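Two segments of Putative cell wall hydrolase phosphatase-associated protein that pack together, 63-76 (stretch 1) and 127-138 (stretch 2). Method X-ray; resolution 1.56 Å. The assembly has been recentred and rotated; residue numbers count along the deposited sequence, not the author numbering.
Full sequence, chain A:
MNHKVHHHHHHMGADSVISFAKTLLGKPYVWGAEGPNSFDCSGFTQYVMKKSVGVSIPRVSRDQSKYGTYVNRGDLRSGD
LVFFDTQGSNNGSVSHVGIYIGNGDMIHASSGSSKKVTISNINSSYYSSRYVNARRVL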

# COMPACT_ATOMS: atom_id res chain seq x y z
N ASP A 63 2.99 -10.85 -3.94
CA ASP A 63 2.79 -11.86 -2.87
C ASP A 63 1.84 -11.28 -1.81
O ASP A 63 0.94 -12.00 -1.35
N GLN A 64 1.98 -10.01 -1.45
CA GLN A 64 1.04 -9.35 -0.51
C GLN A 64 -0.37 -9.45 -1.11
O GLN A 64 -1.29 -9.72 -0.34
N SER A 65 -0.49 -9.34 -2.43
CA SER A 65 -1.78 -9.43 -3.17
C SER A 65 -2.45 -10.79 -3.02
O SER A 65 -3.66 -10.90 -3.43
N LYS A 66 -1.72 -11.83 -2.60
CA LYS A 66 -2.28 -13.22 -2.49
C LYS A 66 -2.49 -13.57 -1.01
O LYS A 66 -2.73 -14.75 -0.72
N TYR A 67 -2.30 -12.60 -0.10
CA TYR A 67 -2.23 -12.88 1.36
C TYR A 67 -3.43 -12.25 2.08
O TYR A 67 -3.67 -11.06 1.93
N GLY A 68 -4.12 -13.03 2.89
CA GLY A 68 -5.21 -12.52 3.74
C GLY A 68 -6.53 -12.60 2.99
O GLY A 68 -6.61 -13.23 1.94
N THR A 69 -7.51 -11.89 3.52
CA THR A 69 -8.93 -12.00 3.08
C THR A 69 -9.12 -11.11 1.85
O THR A 69 -8.85 -9.90 1.95
N TYR A 70 -9.61 -11.67 0.74
CA TYR A 70 -9.96 -10.85 -0.44
C TYR A 70 -11.07 -9.86 -0.03
O TYR A 70 -12.04 -10.24 0.70
N VAL A 71 -10.94 -8.62 -0.49
CA VAL A 71 -11.91 -7.51 -0.25
C VAL A 71 -12.34 -6.94 -1.61
O VAL A 71 -11.46 -6.68 -2.45
N ASN A 72 -13.65 -6.79 -1.85
CA ASN A 72 -14.13 -6.06 -3.05
C ASN A 72 -13.78 -4.57 -2.90
O ASN A 72 -13.92 -4.05 -1.80
N ARG A 73 -13.55 -3.88 -4.00
CA ARG A 73 -13.18 -2.43 -3.99
C ARG A 73 -14.31 -1.63 -3.31
O ARG A 73 -14.01 -0.66 -2.68
N GLY A 74 -15.60 -1.99 -3.47
CA GLY A 74 -16.69 -1.25 -2.79
C GLY A 74 -16.75 -1.45 -1.27
O GLY A 74 -17.45 -0.66 -0.60
N ASP A 75 -16.05 -2.45 -0.71
CA ASP A 75 -16.06 -2.86 0.72
C ASP A 75 -14.74 -2.48 1.42
O ASP A 75 -14.52 -2.96 2.55
N LEU A 76 -13.89 -1.66 0.80
CA LEU A 76 -12.59 -1.26 1.43
C LEU A 76 -12.83 -0.61 2.79
O LEU A 76 -13.74 0.24 2.90
N TYR A 127 -4.67 6.00 -10.85
CA TYR A 127 -4.73 4.73 -10.08
C TYR A 127 -5.95 3.88 -10.48
O TYR A 127 -5.79 2.65 -10.55
N SER A 128 -7.11 4.48 -10.74
CA SER A 128 -8.39 3.73 -10.83
C SER A 128 -8.30 2.59 -11.87
O SER A 128 -8.69 1.45 -11.55
N SER A 129 -7.80 2.87 -13.07
CA SER A 129 -7.70 1.87 -14.18
C SER A 129 -6.68 0.76 -13.87
O SER A 129 -6.78 -0.33 -14.46
N ARG A 130 -5.72 1.01 -12.96
CA ARG A 130 -4.63 0.05 -12.61
C ARG A 130 -5.01 -0.81 -11.39
O ARG A 130 -4.29 -1.80 -11.11
N TYR A 131 -6.11 -0.49 -10.71
CA TYR A 131 -6.59 -1.25 -9.52
C TYR A 131 -6.75 -2.72 -9.88
O TYR A 131 -7.45 -3.04 -10.89
N VAL A 132 -6.18 -3.61 -9.06
CA VAL A 132 -6.26 -5.09 -9.26
C VAL A 132 -7.20 -5.71 -8.22
O VAL A 132 -8.21 -6.32 -8.64
N ASN A 133 -6.86 -5.60 -6.95
CA ASN A 133 -7.54 -6.29 -5.83
C ASN A 133 -7.16 -5.63 -4.51
O ASN A 133 -6.37 -4.64 -4.49
N ALA A 134 -7.69 -6.18 -3.44
CA ALA A 134 -7.47 -5.69 -2.08
C ALA A 134 -7.43 -6.88 -1.13
O ALA A 134 -8.04 -7.92 -1.45
N ARG A 135 -6.75 -6.72 -0.00
CA ARG A 135 -6.63 -7.75 1.04
C ARG A 135 -6.75 -7.11 2.43
O ARG A 135 -6.19 -6.00 2.65
N ARG A 136 -7.47 -7.81 3.31
CA ARG A 136 -7.66 -7.47 4.74
C ARG A 136 -6.73 -8.38 5.54
O ARG A 136 -6.80 -9.62 5.38
N VAL A 137 -5.77 -7.76 6.23
CA VAL A 137 -4.76 -8.50 7.06
C VAL A 137 -4.98 -8.27 8.57
O VAL A 137 -4.26 -8.93 9.37
N LEU A 138 -5.84 -7.33 8.96
CA LEU A 138 -6.21 -7.02 10.37
C LEU A 138 -7.48 -7.77 10.78
O LEU A 138 -8.36 -8.19 9.99
OXT LEU A 138 -7.64 -7.93 11.98

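The strand that begins at Thr 69 runs antiparallel to strand 131-136, and the backbone pairs its own polar groups: Thr 69 N donates to Arg 136 O (3.0 Å), Arg 136 N to Thr 69 O (2.8 Å), and Val 71 N to Ala 134 O (3.1 Å). Side chains bond to carbonyls the pairing leaves free.

The carbonyl of Ser 65, in the turn before the strand, is the busiest acceptor. Arg 135 (chi1 m, chi2 m) folds back so that NE reaches Ser 65 O at 2.8 Å and NH2 reaches the same atom at 3.2 Å, while Asn 133 ND2 adds a third bond to Ser 65 O at 3.0 Å. Asn 133 (chi1 p) points toward stretch 1, and its amide suits the site because it both gives and takes: its OD1 accepts from Ser 65 OG (chi1 t) at 2.6 Å. Arg 135 NH1 also makes a weak bond to Gly 68 O (3.0 Å).

On the face shared by Thr 69, Arg 136, Val 71 and Ala 134, the small side chain of Ala 134 leaves room: Val 71 CB lies 4.0 Å from Ala 134 CB, and Leu 76 CD2 reaches the same atom at 3.6 Å. Arg 136 (chi1 t) lays its guanidinium face against Val 71 CG2, and its NH2 forms a salt bridge with Asp 75 OD1 (3.6 Å) and a weak hydrogen bond to Asp 75 O (3.1 Å).

Arg 73 extends in an all-t conformation. Its CD sits 3.8 Å from the Tyr 131 ring centroid, over the face, and its NH2 donates to Ser 128 OG (2.9 Å). Tyr 131 OH is satisfied by a water at 2.8 Å, which donates to Val 71 O (2.7 Å). A second water links Tyr 67 OH (3.2 Å) to Val 137 O (2.8 Å).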

# COMPACT_ATOMS: atom_id res chain seq x y z
CB ASP A 63 4.15 -12.29 -2.31
CG ASP A 63 5.01 -13.06 -3.31
OD1 ASP A 63 4.44 -13.59 -4.25
OD2 ASP A 63 6.27 -13.08 -3.19
CB GLN A 64 1.42 -7.91 -0.22
CG GLN A 64 2.77 -7.75 0.47
CD GLN A 64 2.94 -6.30 0.85
OE1 GLN A 64 2.08 -5.45 0.64
NE2 GLN A 64 4.12 -5.96 1.33
CB SER A 65 -1.58 -9.07 -4.65
OG SER A 65 -2.83 -8.96 -5.33
CB LYS A 66 -1.31 -14.21 -3.15
CG LYS A 66 -1.13 -14.05 -4.66
CD LYS A 66 -0.22 -15.10 -5.28
CE LYS A 66 1.21 -14.62 -5.46
NZ LYS A 66 2.06 -15.63 -6.14
CB TYR A 67 -0.90 -12.38 1.95
CG TYR A 67 -0.80 -12.59 3.44
CD1 TYR A 67 -0.51 -13.85 3.97
CD2 TYR A 67 -1.07 -11.57 4.33
CE1 TYR A 67 -0.48 -14.06 5.35
CE2 TYR A 67 -1.05 -11.78 5.70
CZ TYR A 67 -0.73 -13.01 6.22
OH TYR A 67 -0.73 -13.18 7.58
CB THR A 69 -9.89 -11.60 4.21
OG1 THR A 69 -9.59 -12.38 5.38
CG2 THR A 69 -11.35 -11.83 3.82
CB TYR A 70 -10.36 -11.70 -1.65
CG TYR A 70 -10.82 -10.88 -2.82
CD1 TYR A 70 -9.98 -10.59 -3.89
CD2 TYR A 70 -12.14 -10.43 -2.87
CE1 TYR A 70 -10.43 -9.83 -4.96
CE2 TYR A 70 -12.57 -9.63 -3.90
CZ TYR A 70 -11.74 -9.37 -4.97
OH TYR A 70 -12.24 -8.61 -5.98
CB VAL A 71 -11.29 -6.43 0.65
CG1 VAL A 71 -12.23 -5.25 0.85
CG2 VAL A 71 -10.81 -7.01 1.99
CB ASN A 72 -15.64 -6.22 -3.27
CG ASN A 72 -16.00 -7.58 -3.82
OD1 ASN A 72 -16.78 -8.31 -3.21
ND2 ASN A 72 -15.44 -7.93 -4.96
CB ARG A 73 -12.87 -1.94 -5.40
CG ARG A 73 -12.53 -0.46 -5.50
CD ARG A 73 -12.16 -0.06 -6.91
NE ARG A 73 -12.00 1.38 -7.08
CZ ARG A 73 -11.43 1.97 -8.13
NH1 ARG A 73 -10.96 1.26 -9.15
NH2 ARG A 73 -11.30 3.29 -8.15
CB ASP A 75 -16.25 -4.37 0.85
CG ASP A 75 -16.56 -4.88 2.26
OD1 ASP A 75 -15.77 -5.76 2.76
OD2 ASP A 75 -17.59 -4.40 2.85
CB LEU A 76 -11.86 -0.31 0.50
CG LEU A 76 -11.16 -0.97 -0.69
CD1 LEU A 76 -10.66 0.07 -1.68
CD2 LEU A 76 -10.00 -1.82 -0.21
CB TYR A 127 -4.63 4.97 -8.58
CG TYR A 127 -3.29 5.54 -8.17
CD1 TYR A 127 -2.16 4.75 -8.03
CD2 TYR A 127 -3.16 6.89 -7.94
CE1 TYR A 127 -0.94 5.29 -7.66
CE2 TYR A 127 -1.94 7.46 -7.58
CZ TYR A 127 -0.83 6.65 -7.45
OH TYR A 127 0.37 7.21 -7.10
CB SER A 128 -9.55 4.64 -11.10
OG SER A 128 -10.77 3.94 -10.91
CB SER A 129 -7.42 2.55 -15.51
OG SER A 129 -6.11 3.08 -15.55
CB ARG A 130 -3.34 0.83 -12.34
CG ARG A 130 -2.82 1.59 -13.55
CD ARG A 130 -1.82 2.66 -13.16
NE ARG A 130 -0.66 2.06 -12.54
CZ ARG A 130 0.01 2.53 -11.48
NH1 ARG A 130 -0.38 3.63 -10.86
NH2 ARG A 130 1.06 1.87 -11.03
CB TYR A 131 -7.90 -0.66 -8.98
CG TYR A 131 -8.44 -1.36 -7.77
CD1 TYR A 131 -8.26 -0.84 -6.50
CD2 TYR A 131 -9.17 -2.55 -7.88
CE1 TYR A 131 -8.71 -1.49 -5.38
CE2 TYR A 131 -9.62 -3.22 -6.76
CZ TYR A 131 -9.41 -2.68 -5.50
OH TYR A 131 -9.88 -3.30 -4.38
CB VAL A 132 -4.89 -5.77 -9.28
CG1 VAL A 132 -5.04 -7.30 -9.33
CG2 VAL A 132 -4.05 -5.26 -10.44
CB ASN A 133 -7.25 -7.80 -5.82
CG ASN A 133 -5.88 -8.22 -5.32
OD1 ASN A 133 -4.95 -7.42 -5.28
ND2 ASN A 133 -5.77 -9.48 -4.95
CB ALA A 134 -8.54 -4.70 -1.75
CB ARG A 135 -5.29 -8.47 0.93
CG ARG A 135 -5.10 -9.28 -0.33
CD ARG A 135 -5.92 -10.54 -0.31
NE ARG A 135 -5.68 -11.30 -1.52
CZ ARG A 135 -6.30 -12.43 -1.86
NH1 ARG A 135 -7.15 -13.01 -1.03
NH2 ARG A 135 -6.00 -13.03 -2.99
CB ARG A 136 -9.13 -7.60 5.12
CG ARG A 136 -9.41 -7.10 6.53
CD ARG A 136 -10.91 -6.91 6.69
NE ARG A 136 -11.30 -5.87 5.74
CZ ARG A 136 -12.47 -5.80 5.11
NH1 ARG A 136 -13.41 -6.71 5.29
NH2 ARG A 136 -12.69 -4.81 4.27
CB VAL A 137 -3.34 -8.11 6.60
CG1 VAL A 137 -3.08 -8.58 5.17
CG2 VAL A 137 -3.08 -6.62 6.71
CB LEU A 138 -6.46 -5.52 10.54
CG LEU A 138 -5.33 -4.59 10.12
CD1 LEU A 138 -5.80 -3.16 10.09
CD2 LEU A 138 -4.13 -4.74 11.05
O HOH W 1 -3.13 -11.38 8.62
O HOH W 2 -10.81 -5.88 -4.90